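Local coordinates for protein thermophilic dibenzothiophene desulfurization enzyme C (Paenibacillus sp. A11-2, PDB 5XDC) that probably catalyses the FMNH2- and O2-dependent oxidation of dibenzothiophene to its sulfoxide and sulfone as a flavin monooxygenase of the DszC family, at residues G241-L246 with N327-E332; A297-F302 with Y360-A365; D147-I152 with V221-E226; L87-G92 with L205-T210; I254-Y259 with S343-A348. One frame throughout, in Å; residues are numbered along the deposited sequence. Where two conformers were deposited one is given.

Contact 1 (G241-L246 with N327-E332); sequences GSKPSL and NHVTPE. With SO4 (sulfate ion), chain N.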
# COMPACT_ATOMS: atom_id res chain seq x y z
N GLY B 241 -16.61 -29.03 -14.94
CA GLY B 241 -17.18 -27.82 -14.39
C GLY B 241 -18.64 -27.95 -14.06
O GLY B 241 -19.38 -26.97 -14.11
N SER B 242 -19.09 -29.16 -13.71
CA SER B 242 -20.49 -29.43 -13.44
C SER B 242 -20.85 -29.08 -12.00
O SER B 242 -20.02 -28.64 -11.20
CB SER B 242 -20.80 -30.90 -13.74
OG SER B 242 -19.94 -31.74 -13.01
N LYS B 243 -22.12 -29.29 -11.65
CA LYS B 243 -22.63 -28.82 -10.36
C LYS B 243 -21.79 -29.28 -9.17
O LYS B 243 -21.61 -28.48 -8.24
CB LYS B 243 -24.09 -29.25 -10.18
CG LYS B 243 -24.70 -28.65 -8.93
CD LYS B 243 -26.14 -29.03 -8.73
CE LYS B 243 -26.71 -28.29 -7.53
NZ LYS B 243 -28.09 -28.70 -7.14
N PRO B 244 -21.32 -30.53 -9.08
CA PRO B 244 -20.54 -30.93 -7.90
C PRO B 244 -19.27 -30.12 -7.73
O PRO B 244 -18.79 -29.98 -6.60
CB PRO B 244 -20.25 -32.41 -8.14
CG PRO B 244 -21.36 -32.86 -9.05
CD PRO B 244 -21.58 -31.69 -9.96
N SER B 245 -18.70 -29.59 -8.82
CA SER B 245 -17.54 -28.72 -8.70
C SER B 245 -17.87 -27.38 -8.04
O SER B 245 -16.94 -26.60 -7.80
CB SER B 245 -16.90 -28.49 -10.08
OG SER B 245 -17.64 -27.57 -10.86
N LEU B 246 -19.15 -27.10 -7.73
CA LEU B 246 -19.47 -25.95 -6.89
C LEU B 246 -18.86 -26.06 -5.51
O LEU B 246 -18.81 -25.06 -4.79
CB LEU B 246 -20.98 -25.76 -6.72
CG LEU B 246 -21.83 -25.30 -7.90
CD1 LEU B 246 -23.29 -25.26 -7.47
CD2 LEU B 246 -21.37 -23.93 -8.40
N ASN B 327 -30.69 -27.73 -11.01
CA ASN B 327 -30.44 -29.14 -11.28
C ASN B 327 -29.15 -29.34 -12.05
O ASN B 327 -28.45 -30.34 -11.84
CB ASN B 327 -31.61 -29.74 -12.06
CG ASN B 327 -32.90 -29.70 -11.28
OD1 ASN B 327 -32.93 -30.02 -10.09
ND2 ASN B 327 -33.98 -29.28 -11.94
N HIS B 328 -28.80 -28.41 -12.93
CA HIS B 328 -27.56 -28.49 -13.68
C HIS B 328 -26.87 -27.14 -13.64
O HIS B 328 -27.52 -26.09 -13.56
CB HIS B 328 -27.80 -28.93 -15.11
CG HIS B 328 -28.42 -30.29 -15.21
ND1 HIS B 328 -29.78 -30.47 -15.40
CD2 HIS B 328 -27.89 -31.53 -15.11
CE1 HIS B 328 -30.05 -31.76 -15.43
NE2 HIS B 328 -28.92 -32.43 -15.25
N VAL B 329 -25.55 -27.19 -13.68
CA VAL B 329 -24.71 -26.00 -13.66
C VAL B 329 -23.68 -26.16 -14.76
O VAL B 329 -23.06 -27.23 -14.89
CB VAL B 329 -24.03 -25.81 -12.30
CG1 VAL B 329 -23.07 -24.62 -12.35
CG2 VAL B 329 -25.08 -25.60 -11.22
N THR B 330 -23.49 -25.11 -15.56
CA THR B 330 -22.53 -25.13 -16.64
C THR B 330 -21.16 -24.67 -16.16
O THR B 330 -21.05 -23.95 -15.16
CB THR B 330 -22.99 -24.22 -17.78
OG1 THR B 330 -22.93 -22.86 -17.33
CG2 THR B 330 -24.42 -24.56 -18.20
N PRO B 331 -20.10 -25.05 -16.88
CA PRO B 331 -18.76 -24.56 -16.52
C PRO B 331 -18.67 -23.05 -16.52
O PRO B 331 -17.89 -22.48 -15.74
CB PRO B 331 -17.85 -25.17 -17.59
CG PRO B 331 -18.68 -26.19 -18.31
CD PRO B 331 -20.10 -25.88 -18.10
N GLU B 332 -19.44 -22.38 -17.37
CA GLU B 332 -19.42 -20.93 -17.40
C GLU B 332 -20.03 -20.35 -16.13
O GLU B 332 -19.48 -19.41 -15.55
CB GLU B 332 -20.15 -20.42 -18.65
CG GLU B 332 -19.40 -20.75 -19.94
CD GLU B 332 -19.55 -22.21 -20.42
OE1 GLU B 332 -20.54 -22.90 -20.06
OE2 GLU B 332 -18.66 -22.67 -21.18
S SO4 N . -32.15 -26.16 -13.93
O1 SO4 N . -32.10 -24.78 -14.41
O2 SO4 N . -32.53 -26.17 -12.52
O3 SO4 N . -33.16 -26.91 -14.69
O4 SO4 N . -30.84 -26.78 -14.14
O HOH W 1 -24.34 -30.05 -13.54
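V329 presents its side chain to the backbone and aliphatic chain of K243. Its CG2, anti to the carbonyl carbon, lies 3.8 Å from K243 CG, and the two side chains cross at about a right angle. L246 meets the same methyl tip to tip, CD1 to V329 CG2 at 4.2 Å. K243 runs fully extended from V329 past N327, and its NZ ends on the carbonyls of W324 and R326. A water bridges the backbones by accepting from both K243 N (3.0 Å) and V329 N (3.1 Å). At the other end G241, with positive phi (59°), lets its backbone lie directly against P331, the CA atoms of G241 and P331 4.2 Å apart. P331 CA offers a CA-H...O contact to G241 O at 3.5 Å. S242 O is gripped twice, by S245 N and by S245 OG (2.6 Å, in the carbonyl plane), which fixes the 3-10 turn. A sulfate, probably from the crystallisation liquor, is bound by N327 N and H328 N. The arrangement joins two helix ends: a Schellman motif at G241 closes helix 233-240, and T330 is the N-cap of helix 331-363.

Contact 2 (A297-F302 with Y360-A365); sequences AIYGEF and YEAMGA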
# COMPACT_ATOMS: atom_id res chain seq x y z
N ALA B 297 -8.38 8.21 11.22
CA ALA B 297 -8.11 7.79 9.85
C ALA B 297 -7.90 6.29 9.75
O ALA B 297 -8.32 5.65 8.78
CB ALA B 297 -6.89 8.54 9.32
N ILE B 298 -7.26 5.69 10.76
CA ILE B 298 -7.06 4.25 10.74
C ILE B 298 -8.40 3.54 10.83
O ILE B 298 -8.70 2.64 10.04
CB ILE B 298 -6.11 3.81 11.87
CG1 ILE B 298 -4.69 4.25 11.55
CG2 ILE B 298 -6.18 2.29 12.09
CD1 ILE B 298 -3.73 4.13 12.71
N TYR B 299 -9.24 3.94 11.80
CA TYR B 299 -10.56 3.32 11.91
C TYR B 299 -11.38 3.54 10.64
O TYR B 299 -12.07 2.63 10.18
CB TYR B 299 -11.30 3.84 13.13
CG TYR B 299 -10.81 3.17 14.40
CD1 TYR B 299 -11.16 1.85 14.68
CD2 TYR B 299 -10.01 3.84 15.31
CE1 TYR B 299 -10.71 1.22 15.82
CE2 TYR B 299 -9.55 3.21 16.44
CZ TYR B 299 -9.91 1.90 16.69
OH TYR B 299 -9.47 1.26 17.82
N GLY B 300 -11.29 4.73 10.06
CA GLY B 300 -12.10 5.02 8.88
C GLY B 300 -11.67 4.21 7.68
O GLY B 300 -12.50 3.66 6.96
N GLU B 301 -10.36 4.13 7.44
CA GLU B 301 -9.86 3.37 6.29
C GLU B 301 -10.32 1.92 6.36
O GLU B 301 -10.84 1.37 5.39
CB GLU B 301 -8.34 3.44 6.23
N PHE B 302 -10.13 1.29 7.52
CA PHE B 302 -10.44 -0.13 7.64
C PHE B 302 -11.95 -0.38 7.73
O PHE B 302 -12.44 -1.34 7.13
CB PHE B 302 -9.71 -0.73 8.83
CG PHE B 302 -8.24 -0.86 8.61
CD1 PHE B 302 -7.76 -1.50 7.49
CD2 PHE B 302 -7.33 -0.32 9.51
CE1 PHE B 302 -6.42 -1.63 7.27
CE2 PHE B 302 -5.98 -0.46 9.28
CZ PHE B 302 -5.52 -1.09 8.16
N TYR B 360 -3.02 -1.78 15.99
CA TYR B 360 -2.21 -1.43 17.16
C TYR B 360 -1.77 0.03 17.10
O TYR B 360 -1.66 0.69 18.13
CB TYR B 360 -0.97 -2.33 17.25
CG TYR B 360 -1.21 -3.67 17.93
CD1 TYR B 360 -1.14 -3.79 19.31
CD2 TYR B 360 -1.49 -4.81 17.19
CE1 TYR B 360 -1.36 -5.00 19.94
CE2 TYR B 360 -1.71 -6.04 17.83
CZ TYR B 360 -1.65 -6.11 19.19
OH TYR B 360 -1.87 -7.31 19.83
N GLU B 361 -1.52 0.53 15.89
CA GLU B 361 -1.07 1.91 15.73
C GLU B 361 -2.12 2.89 16.24
O GLU B 361 -1.78 3.96 16.74
CB GLU B 361 -0.73 2.16 14.26
CG GLU B 361 -0.02 3.46 13.98
CD GLU B 361 0.44 3.57 12.53
OE1 GLU B 361 0.05 4.55 11.87
OE2 GLU B 361 1.22 2.70 12.06
N ALA B 362 -3.40 2.52 16.13
CA ALA B 362 -4.47 3.36 16.64
C ALA B 362 -4.64 3.23 18.15
O ALA B 362 -5.06 4.19 18.80
CB ALA B 362 -5.79 3.01 15.94
N MET B 363 -4.32 2.07 18.71
CA MET B 363 -4.56 1.79 20.12
C MET B 363 -3.43 2.27 21.02
O MET B 363 -3.70 2.70 22.15
CB MET B 363 -4.78 0.29 20.33
CG MET B 363 -6.08 -0.22 19.75
SD MET B 363 -6.43 -1.94 20.18
CE MET B 363 -5.24 -2.74 19.13
N GLY B 364 -2.19 2.20 20.55
CA GLY B 364 -1.04 2.70 21.29
C GLY B 364 -0.29 1.60 22.02
O GLY B 364 -0.68 0.42 22.04
N ALA B 365 0.79 2.02 22.68
CA ALA B 365 1.79 1.09 23.20
C ALA B 365 1.21 0.13 24.23
O ALA B 365 1.62 -1.03 24.29
CB ALA B 365 2.96 1.87 23.79
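I298 overlaps A362 with both branches, and its CD1 also touches E361. CG2, anti to the backbone N, rests 3.9 Å from A362 CB, while CD1 lies 3.8 Å from A362 N. The same CD1 meets CB, CG and OE1 of E361, whose extended chain crosses I298 at about a right angle. A362 CB is shared between two neighbours, because Y299 CE2 meets it at 3.8 Å, obliquely to the ring. Farther along that ring Y299 OH lies 4.2 Å from M363 CG. The contact brings helix 293-324 against the C-terminal end of helix 331-363, in the helical C-terminal domain of the acyl-CoA dehydrogenase fold. Just beyond, G364 takes a positive phi of 99° and ends the helix, leading into A365, which touches an indole here and binds FMN in another structure of this protein; no FMN is bound to this chain. Between the segments there is no hydrogen bond, so carbon packing joins them. The polar ends find partners outside the two segments: Y299 OH bonds to S274 OG on helix 247-276, and E361 OE2 makes a salt bridge with R350 of the second subunit, so the apolar seam is bordered by a charged link across the tetramer.

Contact 3 (D147-I152 with V221-E226); sequences DGSYEI and VVYPDE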
# COMPACT_ATOMS: atom_id res chain seq x y z
N ASP B 147 -16.36 -57.14 -1.81
CA ASP B 147 -17.76 -56.76 -1.69
C ASP B 147 -18.04 -55.34 -2.20
O ASP B 147 -19.20 -54.92 -2.18
CB ASP B 147 -18.22 -56.83 -0.24
CG ASP B 147 -17.60 -55.74 0.61
OD1 ASP B 147 -16.39 -55.49 0.45
OD2 ASP B 147 -18.31 -55.13 1.43
N GLY B 148 -17.02 -54.60 -2.63
CA GLY B 148 -17.19 -53.21 -2.99
C GLY B 148 -16.78 -52.23 -1.91
O GLY B 148 -16.82 -51.01 -2.15
N SER B 149 -16.43 -52.71 -0.73
CA SER B 149 -15.84 -51.86 0.29
C SER B 149 -14.41 -51.49 -0.11
O SER B 149 -13.83 -52.05 -1.05
CB SER B 149 -15.83 -52.55 1.65
OG SER B 149 -17.14 -52.79 2.15
N TYR B 150 -13.84 -50.53 0.61
CA TYR B 150 -12.45 -50.15 0.43
C TYR B 150 -11.75 -50.19 1.78
O TYR B 150 -12.34 -49.83 2.81
CB TYR B 150 -12.30 -48.75 -0.18
CG TYR B 150 -12.48 -48.71 -1.68
CD1 TYR B 150 -11.43 -48.99 -2.53
CD2 TYR B 150 -13.72 -48.41 -2.25
CE1 TYR B 150 -11.58 -48.97 -3.90
CE2 TYR B 150 -13.88 -48.38 -3.63
CZ TYR B 150 -12.81 -48.67 -4.44
OH TYR B 150 -12.95 -48.65 -5.81
N GLU B 151 -10.50 -50.63 1.77
CA GLU B 151 -9.67 -50.59 2.96
C GLU B 151 -8.77 -49.36 2.86
O GLU B 151 -8.04 -49.21 1.88
CB GLU B 151 -8.83 -51.86 3.10
CG GLU B 151 -8.07 -51.91 4.43
CD GLU B 151 -7.03 -53.00 4.47
OE1 GLU B 151 -5.85 -52.69 4.69
OE2 GLU B 151 -7.40 -54.17 4.26
N ILE B 152 -8.83 -48.50 3.88
CA ILE B 152 -8.12 -47.23 3.90
C ILE B 152 -6.90 -47.36 4.79
O ILE B 152 -7.00 -47.81 5.93
CB ILE B 152 -9.02 -46.09 4.41
CG1 ILE B 152 -10.37 -46.09 3.71
CG2 ILE B 152 -8.31 -44.75 4.24
CD1 ILE B 152 -10.28 -45.93 2.23
N VAL B 221 -12.08 -50.07 7.18
CA VAL B 221 -13.01 -50.51 6.14
C VAL B 221 -14.10 -49.46 5.99
O VAL B 221 -14.73 -49.07 6.97
CB VAL B 221 -13.62 -51.88 6.47
CG1 VAL B 221 -14.50 -52.34 5.31
CG2 VAL B 221 -12.54 -52.90 6.75
N VAL B 222 -14.30 -48.96 4.76
CA VAL B 222 -15.46 -48.13 4.47
C VAL B 222 -16.37 -48.91 3.53
O VAL B 222 -15.93 -49.49 2.52
CB VAL B 222 -15.09 -46.73 3.94
CG1 VAL B 222 -13.64 -46.38 4.16
CG2 VAL B 222 -15.52 -46.48 2.52
N TYR B 223 -17.63 -48.97 3.90
CA TYR B 223 -18.60 -49.86 3.31
C TYR B 223 -19.28 -49.19 2.13
O TYR B 223 -19.23 -47.96 1.98
CB TYR B 223 -19.62 -50.27 4.37
CG TYR B 223 -18.95 -50.93 5.56
CD1 TYR B 223 -18.28 -52.14 5.42
CD2 TYR B 223 -18.93 -50.32 6.80
CE1 TYR B 223 -17.64 -52.74 6.50
CE2 TYR B 223 -18.29 -50.92 7.89
CZ TYR B 223 -17.65 -52.12 7.72
OH TYR B 223 -17.01 -52.70 8.80
N PRO B 224 -19.90 -49.97 1.24
CA PRO B 224 -20.34 -49.38 -0.03
C PRO B 224 -21.40 -48.33 0.15
O PRO B 224 -21.49 -47.41 -0.69
CB PRO B 224 -20.85 -50.60 -0.82
CG PRO B 224 -20.12 -51.76 -0.21
CD PRO B 224 -20.07 -51.43 1.24
N ASP B 225 -22.21 -48.41 1.21
CA ASP B 225 -23.26 -47.42 1.41
C ASP B 225 -22.71 -46.12 1.99
O ASP B 225 -23.48 -45.17 2.16
CB ASP B 225 -24.38 -47.98 2.30
CG ASP B 225 -23.90 -48.42 3.67
OD1 ASP B 225 -22.78 -48.94 3.77
OD2 ASP B 225 -24.67 -48.28 4.65
N GLU B 226 -21.41 -46.06 2.27
CA GLU B 226 -20.77 -44.85 2.79
C GLU B 226 -19.99 -44.09 1.72
O GLU B 226 -19.58 -42.95 1.96
CB GLU B 226 -19.84 -45.22 3.95
CG GLU B 226 -20.59 -45.87 5.11
CD GLU B 226 -19.69 -46.47 6.19
OE1 GLU B 226 -18.57 -46.94 5.86
OE2 GLU B 226 -20.12 -46.47 7.37
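The Y223 ring has V221 O above one face, 4.1 Å from its plane, while S149 OG approaches obliquely at 3.5 Å from CD1. Y150 directs its ring away from the partner strand, among A142, P144 and P231. Y150 lies in strand 150-153, which pairs antiparallel with strand 220-222 in the beta-sheet middle domain of the acyl-CoA dehydrogenase fold; Y223 follows the latter strand. Y150 and V222 form the hydrogen-bonded pair: Y150 N gives to V222 O, and V222 N to Y150 O at 2.9 Å, nearly along the C=O axis. E151 and V221 make the next, non-hydrogen-bonded pair. Before the strand, D147 takes two bonds from S149: OD1 accepts the backbone N in an Asx turn, and OD2 accepts S149 OG at 2.7 Å through its syn lone pair. P224 lies across this turn, its CD 3.4 Å from S149 OG. V222 CG1, nearly eclipsed with its backbone N (chi1 -15°), presses against I152 CG1 at 3.3 Å, tighter than usual van der Waals contact.

Contact 4 (L87-G92 with L205-T210); sequences LGHLFG and LGMRQT. With IND (indole), chain J.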
# COMPACT_ATOMS: atom_id res chain seq x y z
N LEU B 87 -13.97 -21.58 16.42
CA LEU B 87 -15.34 -22.06 16.36
C LEU B 87 -16.01 -21.65 15.05
O LEU B 87 -16.75 -22.44 14.46
CB LEU B 87 -16.13 -21.56 17.56
CG LEU B 87 -15.80 -22.29 18.87
CD1 LEU B 87 -16.37 -21.57 20.08
CD2 LEU B 87 -16.31 -23.73 18.81
N GLY B 88 -15.73 -20.44 14.54
CA GLY B 88 -16.21 -20.09 13.22
C GLY B 88 -15.68 -21.03 12.14
O GLY B 88 -16.42 -21.47 11.26
N HIS B 89 -14.38 -21.35 12.20
CA HIS B 89 -13.77 -22.30 11.29
C HIS B 89 -14.43 -23.68 11.39
O HIS B 89 -14.80 -24.28 10.38
CB HIS B 89 -12.27 -22.35 11.60
CG HIS B 89 -11.53 -23.47 10.98
ND1 HIS B 89 -10.36 -23.26 10.27
CD2 HIS B 89 -11.69 -24.82 11.04
CE1 HIS B 89 -9.88 -24.43 9.87
NE2 HIS B 89 -10.67 -25.38 10.32
N LEU B 90 -14.60 -24.18 12.61
CA LEU B 90 -15.20 -25.51 12.77
C LEU B 90 -16.61 -25.52 12.20
O LEU B 90 -16.99 -26.43 11.46
CB LEU B 90 -15.22 -25.91 14.25
CG LEU B 90 -13.87 -26.24 14.89
CD1 LEU B 90 -14.03 -26.34 16.39
CD2 LEU B 90 -13.32 -27.52 14.29
N PHE B 91 -17.39 -24.50 12.55
CA PHE B 91 -18.76 -24.35 12.06
C PHE B 91 -18.78 -24.22 10.53
O PHE B 91 -19.50 -24.95 9.84
CB PHE B 91 -19.35 -23.14 12.77
CG PHE B 91 -20.80 -22.85 12.46
CD1 PHE B 91 -21.81 -23.60 13.03
CD2 PHE B 91 -21.13 -21.77 11.66
CE1 PHE B 91 -23.13 -23.32 12.76
CE2 PHE B 91 -22.47 -21.47 11.39
CZ PHE B 91 -23.47 -22.24 11.97
N GLY B 92 -17.92 -23.35 9.98
CA GLY B 92 -17.87 -23.20 8.53
C GLY B 92 -17.47 -24.48 7.81
O GLY B 92 -18.07 -24.85 6.79
N LEU B 205 -0.02 -21.50 15.52
CA LEU B 205 0.02 -20.07 15.81
C LEU B 205 -1.37 -19.53 16.14
O LEU B 205 -1.58 -18.91 17.19
CB LEU B 205 0.61 -19.32 14.62
CG LEU B 205 0.65 -17.79 14.76
CD1 LEU B 205 1.52 -17.35 15.92
CD2 LEU B 205 1.11 -17.16 13.46
N GLY B 206 -2.31 -19.74 15.21
CA GLY B 206 -3.69 -19.38 15.39
C GLY B 206 -4.59 -20.52 14.95
O GLY B 206 -4.11 -21.59 14.59
N MET B 207 -5.89 -20.26 14.97
CA MET B 207 -6.87 -21.33 14.77
C MET B 207 -6.58 -22.50 15.70
O MET B 207 -6.65 -23.67 15.32
CB MET B 207 -6.91 -21.78 13.31
CG MET B 207 -7.42 -20.70 12.33
SD MET B 207 -9.12 -20.23 12.76
CE MET B 207 -9.58 -19.30 11.30
N ARG B 208 -6.28 -22.18 16.95
CA ARG B 208 -5.67 -23.15 17.86
C ARG B 208 -6.64 -24.21 18.36
O ARG B 208 -6.18 -25.24 18.87
CB ARG B 208 -5.07 -22.41 19.06
CG ARG B 208 -3.76 -21.69 18.71
CD ARG B 208 -3.10 -21.07 19.93
NE ARG B 208 -2.97 -22.01 21.04
CZ ARG B 208 -2.06 -22.98 21.12
NH1 ARG B 208 -1.19 -23.19 20.14
NH2 ARG B 208 -2.03 -23.75 22.19
N GLN B 209 -7.96 -24.00 18.24
CA GLN B 209 -8.95 -24.98 18.69
C GLN B 209 -9.71 -25.63 17.54
O GLN B 209 -10.83 -26.11 17.73
CB GLN B 209 -9.92 -24.33 19.69
CG GLN B 209 -9.25 -24.01 21.03
CD GLN B 209 -10.25 -23.88 22.17
OE1 GLN B 209 -11.10 -22.99 22.17
NE2 GLN B 209 -10.15 -24.79 23.13
N THR B 210 -9.10 -25.70 16.36
CA THR B 210 -9.75 -26.32 15.21
C THR B 210 -9.38 -27.79 15.04
O THR B 210 -9.87 -28.43 14.10
CB THR B 210 -9.40 -25.58 13.91
OG1 THR B 210 -7.99 -25.64 13.65
CG2 THR B 210 -9.88 -24.12 13.99
N1 IND J . -5.75 -23.88 10.15
C2 IND J . -6.67 -24.80 10.40
C3 IND J . -6.69 -25.48 9.31
C4 IND J . -5.67 -25.60 7.04
C5 IND J . -4.72 -24.94 6.25
C6 IND J . -4.02 -23.83 6.75
C7 IND J . -4.27 -23.37 8.04
C8 IND J . -5.20 -24.01 8.83
C9 IND J . -5.92 -25.15 8.31
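H89 leaves helix 85-104 with CG anti to the backbone N (chi1 167°) and runs to the indole pocket, where the N-terminal helical domain of the acyl-CoA dehydrogenase fold meets the loop between strands 196-198 and 215-217. CB touches M207, whose SD is 4.0 Å away. CG lies 3.5 Å beneath T210 CG2, which sits over one face of the imidazole in a CH-pi contact, 3.6 Å from the ring centroid and 18° off the normal. CD2 meets the same methyl, and NE2 lies by T210 CB. ND1 passes near M207 SD, oblique to the ring, and at the tip CE1 reaches indole C2 at 3.3 Å. T210 is positioned by the type I turn M207-T210: OG1, between the backbone N and the carbonyl carbon (chi1 63°), gives a 2.9 Å bond to M207 O and pairs with S212 OG. That turns CG2 toward the histidine while OG1 lies 3.6 Å from indole C2. H89, M207 and T210 touch one another and the indole. L90 splays its methyls over the turn backbone, CD2 by T210 O and CD1 3.5 Å from Q209 O, a buried carbonyl with no polar partner in the model.

Contact 5 (I254-Y259 with S343-A348); sequences IFTHLY and SAKIVA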
# COMPACT_ATOMS: atom_id res chain seq x y z
N ILE B 254 -16.72 -19.74 2.17
CA ILE B 254 -16.70 -19.96 3.62
C ILE B 254 -15.46 -19.33 4.23
O ILE B 254 -15.53 -18.59 5.21
CB ILE B 254 -16.78 -21.47 3.95
CG1 ILE B 254 -18.17 -22.01 3.62
CG2 ILE B 254 -16.46 -21.73 5.40
CD1 ILE B 254 -18.26 -23.54 3.64
N PHE B 255 -14.29 -19.61 3.64
CA PHE B 255 -13.05 -19.03 4.14
C PHE B 255 -13.12 -17.51 4.12
O PHE B 255 -12.69 -16.83 5.07
CB PHE B 255 -11.86 -19.51 3.31
CG PHE B 255 -11.66 -21.01 3.29
CD1 PHE B 255 -12.19 -21.81 4.27
CD2 PHE B 255 -10.91 -21.60 2.28
CE1 PHE B 255 -11.99 -23.19 4.26
CE2 PHE B 255 -10.71 -22.98 2.25
CZ PHE B 255 -11.25 -23.77 3.25
N THR B 256 -13.66 -16.95 3.03
CA THR B 256 -13.80 -15.50 2.91
C THR B 256 -14.56 -14.92 4.08
O THR B 256 -14.18 -13.89 4.64
CB THR B 256 -14.50 -15.17 1.59
OG1 THR B 256 -13.72 -15.63 0.49
CG2 THR B 256 -14.70 -13.67 1.43
N HIS B 257 -15.65 -15.58 4.49
CA HIS B 257 -16.43 -15.09 5.62
C HIS B 257 -15.73 -15.30 6.96
O HIS B 257 -15.99 -14.54 7.91
CB HIS B 257 -17.80 -15.76 5.58
CG HIS B 257 -18.71 -15.16 4.55
ND1 HIS B 257 -18.67 -15.51 3.22
CD2 HIS B 257 -19.65 -14.19 4.66
CE1 HIS B 257 -19.55 -14.79 2.55
NE2 HIS B 257 -20.16 -13.98 3.40
N LEU B 258 -14.84 -16.29 7.09
CA LEU B 258 -13.99 -16.35 8.27
C LEU B 258 -13.14 -15.09 8.36
O LEU B 258 -13.03 -14.48 9.43
CB LEU B 258 -13.08 -17.58 8.22
CG LEU B 258 -13.74 -18.96 8.25
CD1 LEU B 258 -12.68 -20.03 8.21
CD2 LEU B 258 -14.61 -19.10 9.50
N TYR B 259 -12.56 -14.68 7.23
CA TYR B 259 -11.66 -13.52 7.23
C TYR B 259 -12.43 -12.24 7.48
O TYR B 259 -11.98 -11.38 8.25
CB TYR B 259 -10.88 -13.46 5.92
CG TYR B 259 -10.19 -14.76 5.56
CD1 TYR B 259 -9.84 -15.69 6.53
CD2 TYR B 259 -9.90 -15.05 4.25
CE1 TYR B 259 -9.26 -16.88 6.18
CE2 TYR B 259 -9.31 -16.25 3.90
CZ TYR B 259 -9.01 -17.17 4.87
OH TYR B 259 -8.43 -18.35 4.49
N SER B 343 -12.29 -13.23 -6.02
CA SER B 343 -12.15 -11.79 -5.84
C SER B 343 -12.48 -11.39 -4.42
O SER B 343 -11.74 -10.63 -3.78
CB SER B 343 -13.05 -11.05 -6.83
OG SER B 343 -12.65 -11.26 -8.18
N ALA B 344 -13.61 -11.88 -3.89
CA ALA B 344 -13.98 -11.57 -2.52
C ALA B 344 -12.92 -12.07 -1.54
O ALA B 344 -12.58 -11.38 -0.57
CB ALA B 344 -15.34 -12.18 -2.20
N LYS B 345 -12.38 -13.28 -1.78
CA LYS B 345 -11.37 -13.81 -0.88
C LYS B 345 -10.10 -12.97 -0.89
O LYS B 345 -9.48 -12.76 0.15
CB LYS B 345 -11.03 -15.24 -1.26
CG LYS B 345 -10.25 -15.98 -0.18
CD LYS B 345 -9.69 -17.26 -0.72
CE LYS B 345 -8.95 -18.00 0.34
NZ LYS B 345 -8.24 -19.14 -0.23
N ILE B 346 -9.69 -12.52 -2.08
CA ILE B 346 -8.48 -11.69 -2.21
C ILE B 346 -8.62 -10.42 -1.37
O ILE B 346 -7.74 -10.07 -0.56
CB ILE B 346 -8.22 -11.36 -3.69
CG1 ILE B 346 -7.80 -12.61 -4.45
CG2 ILE B 346 -7.16 -10.26 -3.82
CD1 ILE B 346 -7.96 -12.49 -5.95
N VAL B 347 -9.74 -9.71 -1.55
CA VAL B 347 -9.96 -8.47 -0.81
C VAL B 347 -10.03 -8.73 0.69
O VAL B 347 -9.45 -7.99 1.49
CB VAL B 347 -11.22 -7.77 -1.35
CG1 VAL B 347 -11.59 -6.59 -0.48
CG2 VAL B 347 -11.00 -7.35 -2.79
N ALA B 348 -10.76 -9.78 1.09
CA ALA B 348 -10.89 -10.10 2.51
C ALA B 348 -9.56 -10.49 3.13
O ALA B 348 -9.29 -10.13 4.29
CB ALA B 348 -11.89 -11.22 2.70
O HOH W 2 -6.77 -19.32 2.25
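K345, T256 and Y259 carry most of this helix pairing. K345 leaves its helix fully extended, CG anti to the backbone N (chi1 -166°), and its methylenes run along the partners. T256 OG1 sits against the root of the lysine, 3.2 Å from K345 CB; its polar partner is Q252 O, one turn back in its own helix. The other branch, T256 CG2, anti to the backbone N, settles between A344 CB and A348 CB, at 4.0 Å and 3.9 Å. One turn on, Y259 packs its CB 4.1 Å from A348 CB and brings the edge of its ring to K345, CE2 to CE at 4.0 Å. F255 O, one turn back, stands over the centre of one face of the Y259 ring, 3.2 Å above its plane. K345 NZ lies off the edge of the F255 ring, near its plane. Segments 254-259 and 343-348, of helices 247-276 and 331-363, run nearly parallel, at 24° with axes 8.9 Å apart. Both helices belong to the C-terminal helical bundle of the acyl-CoA dehydrogenase fold. The buried ammonium is well satisfied: NZ gives to a water (2.9 Å) that also bonds Y259 OH, to Q252 OE1, and to D389 in a salt bridge. Y259 OH also pairs with H385 ND1, of the indole pocket, so the lysine charge may be felt, through water and tyrosine, at that histidine.

Along the chain contact 4 opens first, and contact 3 crosses it; contact 4 joins an N-terminal-domain helix to the pocket loop, while contact 3 pairs strands within the sheet. Contacts 1, 5 and 2 follow and share helix 331-363, touching it near its start, along its middle and at its end; contacts 1 and 2 lie 43 Å apart between centres. Contacts 4 and 5 lie near the chain's centre and touch, where L258 CD2 packs 3.5 Å from H89 N, so the C-terminal bundle backs the helix that carries a pocket histidine. Contact 3 is remote, its centre 55 Å from that of contact 2, on opposite sides of the chain's centre. Contacts 2 and 5 both border the third subunit, tying bundle packing to the tetramer.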